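Side-chain contact in predicted ATPase of the ABC class (Vibrio vulnificus, PDB 5D6A), which is a predicted ATPase of the ABC class that binds the non-hydrolysable ATP analogue AMP-PNP: residues A[486-491]-A[514-519]. Numbering follows the deposited sequence.
Sequences DSLRFG and WVWYQL
Trp516 turns the edge of its six-membered ring onto the face of Phe490, a T-shaped pair with centroids 5.3 Å apart and planes at 74°. The indole atom at that face is CE3, 3.6 Å from Phe490 CG and displaced from the middle of the phenyl ring toward its rim. At the outer end of the phenyl, Phe490 CE1 lies 3.6 Å from Trp516 CB and 3.8 Å from the backbone N of Tyr517. With chi1 at -169°, Phe490 CG lies beside its own carbonyl carbon, which sets the side on which the ring meets the indole. Leu488 meets the indole differently: its CD2 methyl sits over the face of the six-membered ring, a CH-pi contact 4.0 Å from the centroid and 17° off the ring normal. Trp516 thus gives a face to the leucine and an edge to the phenylalanine. Leu473 of helix 468-475 packs on Phe490, while Val559 and Leu563 of helix 556-564 pack on Trp516. Strand 487-490, the middle one of a three-stranded antiparallel sheet, is joined here to helix 506-519 within the MRB1590 C-terminal family region. Between these side chains carbon meets carbon, which implies attraction by dispersion and the edge-to-face term, without polar bonds between the two segments.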
loop_
_atom_site.group_PDB
_atom_site.type_symbol
_atom_site.label_atom_id
_atom_site.label_comp_id
_atom_site.label_asym_id
_atom_site.label_seq_id
_atom_site.Cartn_x
_atom_site.Cartn_y
_atom_site.Cartn_z
ATOM N N ASP A 486 7.366 1.849 -0.280
ATOM C CA ASP A 486 6.216 2.503 -0.901
ATOM C C ASP A 486 6.352 3.988 -1.209
ATOM O O ASP A 486 5.790 4.454 -2.193
ATOM C CB ASP A 486 4.977 2.301 -0.021
ATOM C CG ASP A 486 4.556 0.848 0.076
ATOM O OD1 ASP A 486 5.159 -0.003 -0.615
ATOM O OD2 ASP A 486 3.615 0.558 0.842
ATOM N N SER A 487 7.079 4.734 -0.385
ATOM C CA SER A 487 7.176 6.181 -0.587
ATOM C C SER A 487 8.594 6.725 -0.709
ATOM O O SER A 487 9.531 6.185 -0.132
ATOM C CB SER A 487 6.459 6.903 0.559
ATOM O OG SER A 487 6.539 8.311 0.415
ATOM N N LEU A 488 8.722 7.806 -1.474
ATOM C CA LEU A 488 9.993 8.495 -1.681
ATOM C C LEU A 488 9.773 9.996 -1.586
ATOM O O LEU A 488 8.996 10.564 -2.354
ATOM C CB LEU A 488 10.590 8.165 -3.047
ATOM C CG LEU A 488 11.816 9.005 -3.443
ATOM C CD1 LEU A 488 12.933 8.900 -2.411
ATOM C CD2 LEU A 488 12.310 8.602 -4.823
ATOM N N ARG A 489 10.464 10.634 -0.647
ATOM C CA ARG A 489 10.344 12.068 -0.459
ATOM C C ARG A 489 11.512 12.811 -1.105
ATOM O O ARG A 489 12.678 12.517 -0.838
ATOM C CB ARG A 489 10.263 12.415 1.024
ATOM C CG ARG A 489 10.085 13.903 1.264
ATOM C CD ARG A 489 9.911 14.235 2.729
ATOM N NE ARG A 489 9.800 15.676 2.927
ATOM C CZ ARG A 489 9.547 16.257 4.094
ATOM N NH1 ARG A 489 9.364 15.522 5.187
ATOM N NH2 ARG A 489 9.471 17.580 4.166
ATOM N N PHE A 490 11.175 13.775 -1.957
ATOM C CA PHE A 490 12.154 14.593 -2.647
ATOM C C PHE A 490 11.688 16.029 -2.439
ATOM O O PHE A 490 10.842 16.540 -3.174
ATOM C CB PHE A 490 12.208 14.201 -4.124
ATOM C CG PHE A 490 13.363 14.799 -4.873
ATOM C CD1 PHE A 490 14.643 14.280 -4.722
ATOM C CD2 PHE A 490 13.170 15.847 -5.762
ATOM C CE1 PHE A 490 15.714 14.816 -5.420
ATOM C CE2 PHE A 490 14.235 16.384 -6.464
ATOM C CZ PHE A 490 15.510 15.869 -6.292
ATOM N N GLY A 491 12.233 16.666 -1.407
ATOM C CA GLY A 491 11.835 18.018 -1.038
ATOM C C GLY A 491 10.535 17.914 -0.258
ATOM O O GLY A 491 10.461 17.203 0.745
ATOM N N TRP A 514 18.691 9.855 -4.545
ATOM C CA TRP A 514 20.012 10.464 -4.708
ATOM C C TRP A 514 20.476 10.512 -6.170
ATOM O O TRP A 514 21.414 11.236 -6.498
ATOM C CB TRP A 514 21.037 9.835 -3.764
ATOM C CG TRP A 514 20.755 10.241 -2.353
ATOM C CD1 TRP A 514 20.172 9.488 -1.376
ATOM C CD2 TRP A 514 20.971 11.537 -1.782
ATOM N NE1 TRP A 514 20.042 10.221 -0.224
ATOM C CE2 TRP A 514 20.526 11.484 -0.444
ATOM C CE3 TRP A 514 21.515 12.735 -2.267
ATOM C CZ2 TRP A 514 20.609 12.581 0.419
ATOM C CZ3 TRP A 514 21.598 13.826 -1.410
ATOM C CH2 TRP A 514 21.145 13.741 -0.081
ATOM N N VAL A 515 19.809 9.757 -7.041
ATOM C CA VAL A 515 20.100 9.822 -8.471
ATOM C C VAL A 515 19.426 11.085 -8.982
ATOM O O VAL A 515 20.004 11.836 -9.762
ATOM C CB VAL A 515 19.583 8.591 -9.238
ATOM C CG1 VAL A 515 19.624 8.832 -10.740
ATOM C CG2 VAL A 515 20.393 7.359 -8.864
ATOM N N TRP A 516 18.197 11.307 -8.523
ATOM C CA TRP A 516 17.428 12.507 -8.866
ATOM C C TRP A 516 18.239 13.737 -8.479
ATOM O O TRP A 516 18.340 14.694 -9.245
ATOM C CB TRP A 516 16.105 12.505 -8.096
ATOM C CG TRP A 516 15.102 11.474 -8.554
ATOM C CD1 TRP A 516 15.337 10.375 -9.334
ATOM C CD2 TRP A 516 13.742 11.376 -8.133
ATOM N NE1 TRP A 516 14.183 9.648 -9.490
ATOM C CE2 TRP A 516 13.191 10.234 -8.752
ATOM C CE3 TRP A 516 12.924 12.161 -7.314
ATOM C CZ2 TRP A 516 11.862 9.857 -8.580
ATOM C CZ3 TRP A 516 11.603 11.786 -7.142
ATOM C CH2 TRP A 516 11.084 10.642 -7.774
ATOM N N TYR A 517 18.826 13.689 -7.285
ATOM C CA TYR A 517 19.652 14.778 -6.769
ATOM C C TYR A 517 20.772 15.121 -7.745
ATOM O O TYR A 517 21.126 16.286 -7.900
ATOM C CB TYR A 517 20.232 14.405 -5.396
ATOM C CG TYR A 517 21.098 15.480 -4.765
ATOM C CD1 TYR A 517 20.528 16.529 -4.047
ATOM C CD2 TYR A 517 22.486 15.440 -4.876
ATOM C CE1 TYR A 517 21.313 17.512 -3.468
ATOM C CE2 TYR A 517 23.281 16.418 -4.299
ATOM C CZ TYR A 517 22.692 17.454 -3.597
ATOM O OH TYR A 517 23.477 18.431 -3.026
ATOM N N GLN A 518 21.321 14.103 -8.402
ATOM C CA GLN A 518 22.402 14.308 -9.369
ATOM C C GLN A 518 21.875 14.865 -10.684
ATOM O O GLN A 518 22.534 15.691 -11.317
ATOM C CB GLN A 518 23.181 13.013 -9.611
ATOM C CG GLN A 518 23.940 12.529 -8.387
ATOM C CD GLN A 518 24.749 11.279 -8.651
ATOM O OE1 GLN A 518 24.961 10.890 -9.800
ATOM N NE2 GLN A 518 25.219 10.647 -7.582
ATOM N N LEU A 519 20.691 14.413 -11.094
ATOM C CA LEU A 519 20.069 14.911 -12.317
ATOM C C LEU A 519 19.829 16.410 -12.179
ATOM O O LEU A 519 19.963 17.158 -13.141
ATOM C CB LEU A 519 18.740 14.198 -12.589
ATOM C CG LEU A 519 18.776 12.689 -12.861
ATOM C CD1 LEU A 519 17.360 12.139 -12.956
ATOM C CD2 LEU A 519 19.565 12.363 -14.122
#